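Local coordinates for protein TRAP dicarboxylate transporter-DctP subunit (Desulfovibrio desulfuricans subsp. desulfuricans, PDB 4NHB) that binds sn-glycerol-3-phosphate and probably delivers it, as the periplasmic solute-binding component, to a TRAP-type membrane transporter, at residues L143-P147 with A266-W270; L111-H117 with A327-R331. The contacts are given in a common frame with arbitrary orientation. Numbering follows the deposited sequence.

Contact 1 (L143-P147 with A266-W270); sequences LNAFP and ADDVW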
loop_
_atom_site.group_PDB
_atom_site.type_symbol
_atom_site.label_atom_id
_atom_site.label_comp_id
_atom_site.label_asym_id
_atom_site.label_seq_id
_atom_site.Cartn_x
_atom_site.Cartn_y
_atom_site.Cartn_z
ATOM N N LEU A 143 -6.456 -11.636 -1.349
ATOM C CA LEU A 143 -5.711 -12.889 -1.130
ATOM C C LEU A 143 -4.581 -12.786 -0.111
ATOM O O LEU A 143 -4.096 -13.803 0.402
ATOM C CB LEU A 143 -5.144 -13.409 -2.452
ATOM C CG LEU A 143 -6.136 -13.942 -3.505
ATOM C CD1 LEU A 143 -5.418 -14.259 -4.834
ATOM C CD2 LEU A 143 -6.882 -15.178 -2.982
ATOM N N ASN A 144 -4.092 -11.578 0.142
ATOM C CA ASN A 144 -3.017 -11.442 1.094
ATOM C C ASN A 144 -2.902 -9.990 1.556
ATOM O O ASN A 144 -3.733 -9.149 1.188
ATOM C CB ASN A 144 -1.703 -11.972 0.484
ATOM C CG ASN A 144 -1.216 -11.169 -0.734
ATOM O OD1 ASN A 144 -1.735 -10.094 -1.056
ATOM N ND2 ASN A 144 -0.241 -11.734 -1.439
ATOM N N ALA A 145 -1.891 -9.713 2.369
ATOM C CA ALA A 145 -1.530 -8.348 2.769
ATOM C C ALA A 145 -0.005 -8.290 2.944
ATOM O O ALA A 145 0.595 -9.219 3.458
ATOM C CB ALA A 145 -2.223 -7.981 4.027
ATOM N N PHE A 146 0.634 -7.219 2.485
ATOM C CA PHE A 146 2.061 -7.157 2.563
ATOM C C PHE A 146 2.448 -5.692 2.548
ATOM O O PHE A 146 1.686 -4.834 2.071
ATOM C CB PHE A 146 2.710 -7.956 1.421
ATOM C CG PHE A 146 2.289 -7.518 0.030
ATOM C CD1 PHE A 146 2.897 -6.448 -0.601
ATOM C CD2 PHE A 146 1.260 -8.174 -0.645
ATOM C CE1 PHE A 146 2.493 -6.055 -1.882
ATOM C CE2 PHE A 146 0.862 -7.785 -1.915
ATOM C CZ PHE A 146 1.478 -6.725 -2.532
ATOM N N PRO A 147 3.623 -5.378 3.080
ATOM C CA PRO A 147 3.907 -3.946 3.194
ATOM C C PRO A 147 4.654 -3.383 1.965
ATOM O O PRO A 147 5.393 -4.104 1.283
ATOM C CB PRO A 147 4.853 -3.890 4.386
ATOM C CG PRO A 147 5.616 -5.224 4.303
ATOM C CD PRO A 147 4.606 -6.218 3.782
ATOM N N ALA A 266 3.480 -12.897 -0.354
ATOM C CA ALA A 266 3.360 -11.912 0.717
ATOM C C ALA A 266 4.454 -12.111 1.748
ATOM O O ALA A 266 5.100 -11.152 2.221
ATOM C CB ALA A 266 2.009 -12.052 1.376
ATOM N N ASP A 267 4.664 -13.359 2.120
ATOM C CA ASP A 267 5.703 -13.703 3.111
ATOM C C ASP A 267 7.108 -13.208 2.669
ATOM O O ASP A 267 7.888 -12.688 3.486
ATOM C CB ASP A 267 5.671 -15.221 3.410
ATOM C CG ASP A 267 4.522 -15.609 4.367
ATOM O OD1 ASP A 267 3.736 -14.732 4.805
ATOM O OD2 ASP A 267 4.368 -16.797 4.693
ATOM N N ASP A 268 7.403 -13.320 1.387
ATOM C CA ASP A 268 8.682 -12.873 0.835
ATOM C C ASP A 268 8.828 -11.361 0.977
ATOM O O ASP A 268 9.883 -10.849 1.336
ATOM C CB ASP A 268 8.765 -13.245 -0.638
ATOM C CG ASP A 268 8.993 -14.756 -0.867
ATOM O OD1 ASP A 268 9.312 -15.476 0.088
ATOM O OD2 ASP A 268 8.840 -15.204 -2.010
ATOM N N VAL A 269 7.746 -10.639 0.677
ATOM C CA VAL A 269 7.780 -9.170 0.697
ATOM C C VAL A 269 7.934 -8.649 2.141
ATOM O O VAL A 269 8.726 -7.695 2.405
ATOM C CB VAL A 269 6.534 -8.575 0.062
ATOM C CG1 VAL A 269 6.533 -7.076 0.234
ATOM C CG2 VAL A 269 6.415 -8.970 -1.436
ATOM N N TRP A 270 7.175 -9.242 3.077
ATOM C CA TRP A 270 7.303 -8.859 4.517
ATOM C C TRP A 270 8.763 -8.955 4.913
ATOM O O TRP A 270 9.278 -8.148 5.676
ATOM C CB TRP A 270 6.530 -9.784 5.463
ATOM C CG TRP A 270 5.094 -9.487 5.541
ATOM C CD1 TRP A 270 4.086 -10.186 4.951
ATOM C CD2 TRP A 270 4.482 -8.416 6.256
ATOM N NE1 TRP A 270 2.867 -9.603 5.235
ATOM C CE2 TRP A 270 3.081 -8.511 6.039
ATOM C CE3 TRP A 270 4.974 -7.377 7.045
ATOM C CZ2 TRP A 270 2.178 -7.600 6.576
ATOM C CZ3 TRP A 270 4.077 -6.481 7.586
ATOM C CH2 TRP A 270 2.684 -6.597 7.347
#
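One direct hydrogen bond joins the segments: the indole NE1 of W270 donates to the backbone carbonyl O of A145 over 2.9 Å, at a somewhat bent N-H...O angle of 134°. The acceptor lies just before strand 146-155 begins, so the helix side chain holds the chain at the entry to the strand. The same indole makes a CH-pi contact, with P147 CD over the face of its six-membered ring, 3.4 Å from the centroid and 17° off the normal. The proline ring is tilted to the indole and leans on it through CD, which is 3.3 Å from W270 CD2.

Apolar packing fills the rest. A266 is the point of closest backbone approach, its CA 5.3 Å from that of F146, and such proximity is possible because only a methyl intervenes: the CB atoms of F146 and A266 are 4.2 Å apart. One turn on, V269 CG1 meets F146 CD1 at 3.8 Å and the carbonyl O of P147 at 3.4 Å. N144 lays its ND2 3.6 Å from A266 CB, while its amide bonds to L240 N and to A262 O, linking strand 235-243 to the helix. F146 also touches the ligand-binding H238. The arrangement is a helix packed on the strands of a mixed sheet, as in the alpha/beta domains of periplasmic solute-binding proteins, here just behind the ligand pocket.

Contact 2 (L111-H117 with A327-R331); sequences LFDNLDH and ADSYR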
loop_
_atom_site.group_PDB
_atom_site.type_symbol
_atom_site.label_atom_id
_atom_site.label_comp_id
_atom_site.label_asym_id
_atom_site.label_seq_id
_atom_site.Cartn_x
_atom_site.Cartn_y
_atom_site.Cartn_z
ATOM N N LEU A 111 -0.921 3.182 14.028
ATOM C CA LEU A 111 -1.524 1.996 14.643
ATOM C C LEU A 111 -0.496 0.923 15.027
ATOM O O LEU A 111 -0.637 0.267 16.071
ATOM C CB LEU A 111 -2.587 1.411 13.742
ATOM C CG LEU A 111 -3.269 0.181 14.365
ATOM C CD1 LEU A 111 -4.000 0.507 15.676
ATOM C CD2 LEU A 111 -4.208 -0.457 13.372
ATOM N N PHE A 112 0.522 0.737 14.184
ATOM C CA PHE A 112 1.518 -0.312 14.392
ATOM C C PHE A 112 2.865 0.206 14.849
ATOM O O PHE A 112 3.368 1.179 14.329
ATOM C CB PHE A 112 1.697 -1.127 13.104
ATOM C CG PHE A 112 0.417 -1.735 12.617
ATOM C CD1 PHE A 112 -0.265 -2.665 13.415
ATOM C CD2 PHE A 112 -0.139 -1.346 11.410
ATOM C CE1 PHE A 112 -1.464 -3.224 13.005
ATOM C CE2 PHE A 112 -1.344 -1.908 10.984
ATOM C CZ PHE A 112 -2.006 -2.849 11.792
ATOM N N ASP A 113 3.489 -0.531 15.754
ATOM C CA ASP A 113 4.692 -0.092 16.430
ATOM C C ASP A 113 5.892 -0.307 15.478
ATOM O O ASP A 113 6.874 0.437 15.515
ATOM C CB ASP A 113 4.904 -0.906 17.704
ATOM C CG ASP A 113 3.910 -0.580 18.808
ATOM O OD1 ASP A 113 3.346 0.518 18.813
ATOM O OD2 ASP A 113 3.721 -1.431 19.697
ATOM N N ASN A 114 5.778 -1.337 14.635
ATOM C CA ASN A 114 6.802 -1.737 13.688
ATOM C C ASN A 114 6.216 -2.761 12.699
ATOM O O ASN A 114 5.057 -3.156 12.810
ATOM C CB ASN A 114 7.958 -2.338 14.446
ATOM C CG ASN A 114 7.502 -3.308 15.490
ATOM O OD1 ASN A 114 6.838 -4.302 15.186
ATOM N ND2 ASN A 114 7.833 -3.026 16.743
ATOM N N LEU A 115 7.021 -3.201 11.740
ATOM C CA LEU A 115 6.564 -4.149 10.767
ATOM C C LEU A 115 6.071 -5.456 11.391
ATOM O O LEU A 115 5.128 -6.041 10.876
ATOM C CB LEU A 115 7.664 -4.482 9.774
ATOM C CG LEU A 115 7.881 -3.546 8.610
ATOM C CD1 LEU A 115 9.072 -4.072 7.804
ATOM C CD2 LEU A 115 6.634 -3.458 7.731
ATOM N N ASP A 116 6.734 -5.930 12.452
ATOM C CA ASP A 116 6.409 -7.227 13.011
ATOM C C ASP A 116 5.018 -7.191 13.644
ATOM O O ASP A 116 4.254 -8.138 13.508
ATOM C CB ASP A 116 7.439 -7.672 14.045
ATOM C CG ASP A 116 8.781 -8.050 13.418
ATOM O OD1 ASP A 116 8.793 -8.570 12.287
ATOM O OD2 ASP A 116 9.818 -7.819 14.078
ATOM N N HIS A 117 4.700 -6.067 14.292
ATOM C CA HIS A 117 3.383 -5.835 14.852
ATOM C C HIS A 117 2.368 -5.896 13.704
ATOM O O HIS A 117 1.371 -6.618 13.785
ATOM C CB HIS A 117 3.332 -4.467 15.591
ATOM C CG HIS A 117 2.003 -4.149 16.206
ATOM N ND1 HIS A 117 1.735 -2.965 16.850
ATOM C CD2 HIS A 117 0.858 -4.875 16.273
ATOM C CE1 HIS A 117 0.488 -2.970 17.285
ATOM N NE2 HIS A 117 -0.065 -4.119 16.945
ATOM N N ALA A 327 -5.940 -4.919 16.534
ATOM C CA ALA A 327 -4.573 -4.544 16.215
ATOM C C ALA A 327 -3.789 -4.381 17.488
ATOM O O ALA A 327 -2.642 -4.846 17.583
ATOM C CB ALA A 327 -4.535 -3.256 15.432
ATOM N N ASP A 328 -4.403 -3.702 18.455
ATOM C CA ASP A 328 -3.758 -3.504 19.749
ATOM C C ASP A 328 -3.485 -4.833 20.456
ATOM O O ASP A 328 -2.515 -4.949 21.191
ATOM C CB ASP A 328 -4.582 -2.605 20.670
ATOM C CG ASP A 328 -3.943 -2.449 22.045
ATOM O OD1 ASP A 328 -2.857 -1.824 22.131
ATOM O OD2 ASP A 328 -4.509 -2.968 23.043
ATOM N N SER A 329 -4.321 -5.836 20.241
ATOM C CA SER A 329 -4.094 -7.117 20.903
ATOM C C SER A 329 -2.771 -7.753 20.477
ATOM O O SER A 329 -2.209 -8.566 21.208
ATOM C CB SER A 329 -5.251 -8.074 20.673
ATOM O OG SER A 329 -5.233 -8.656 19.385
ATOM N N TYR A 330 -2.274 -7.395 19.293
ATOM C CA TYR A 330 -1.058 -8.003 18.761
ATOM C C TYR A 330 0.217 -7.222 19.111
ATOM O O TYR A 330 1.339 -7.592 18.697
ATOM C CB TYR A 330 -1.152 -8.190 17.239
ATOM C CG TYR A 330 -2.145 -9.247 16.772
ATOM C CD1 TYR A 330 -1.833 -10.606 16.833
ATOM C CD2 TYR A 330 -3.390 -8.880 16.261
ATOM C CE1 TYR A 330 -2.735 -11.567 16.409
ATOM C CE2 TYR A 330 -4.281 -9.825 15.825
ATOM C CZ TYR A 330 -3.954 -11.178 15.910
ATOM O OH TYR A 330 -4.856 -12.125 15.478
ATOM N N ARG A 331 0.055 -6.149 19.873
ATOM C CA ARG A 331 1.178 -5.268 20.176
ATOM C C ARG A 331 2.107 -5.946 21.165
ATOM O O ARG A 331 1.595 -6.620 22.067
ATOM C CB ARG A 331 0.653 -3.943 20.739
ATOM C CG ARG A 331 1.639 -3.178 21.580
ATOM C CD ARG A 331 1.040 -1.856 22.060
ATOM N NE ARG A 331 1.054 -0.899 20.967
ATOM C CZ ARG A 331 0.006 -0.545 20.225
ATOM N NH1 ARG A 331 -1.203 -1.026 20.471
ATOM N NH2 ARG A 331 0.183 0.315 19.229
HETATM O O HOH W 1 -2.243 -1.331 17.731
#
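The imidazole of H117 sits at the centre of this contact. With chi1 at t, the ring is carried to the end of helix 320-329, where NE2 donates to A327 O at 2.8 Å along an almost straight line (177°). Its other nitrogen, ND1, accepts from the backbone N of D113 at 3.2 Å, so both ring nitrogens are engaged. N114, chi1 p, is the N-cap of helix 115-122, its OD1 accepting from H117 N at 2.9 Å.

R331, the last modelled residue, passes across the ring: its CA lies over the imidazole face, 3.8 Å from the centroid, in a CH-pi contact. The side chain then runs t, t, m, the turn at chi3 placing the guanidinium with H117 CE1 over its face and between two acids. NH2 meets D113 OD1 at 3.2 Å and NE meets D113 OD2 at 3.0 Å, while NH1 forms a very short salt bridge to D328 OD1, 2.5 Å. A water donates to L111 O (2.8 Å) and accepts weakly from R331 NH1 (2.9 Å). Beneath this polar layer, L111, with chi1 t and chi2 p, brings CD2 to 3.5 Å from A327 CB, and F112 CE1 lies 3.9 Å from the same methyl. Because ND1 accepts and NE2 donates, the histidine is best read as neutral, protonated on NE2, so R331's single charge faces two carboxylates: the trio is net negative.

How the contacts relate
Contact 1 belongs to the core: all its touching residues are buried, and its centre is about 11 Å from that of the chain, against about 17 Å for the partly buried contact 2. Their chemistry follows. Contact 1 depends mainly on apolar packing with a single direct hydrogen bond, whereas contact 2 sets a small apolar patch beside a salt-bridge network and a water at the surface. Helix 115-122 connects them. Its first residue, L115, takes no part in joining the segments of contact 2 but packs on contact 1, with L115 O 3.5 Å from W270 CZ3 and L115 CD2 3.8 Å from P147 CB. The helix therefore lies between the strand-helix core and the C-terminal end.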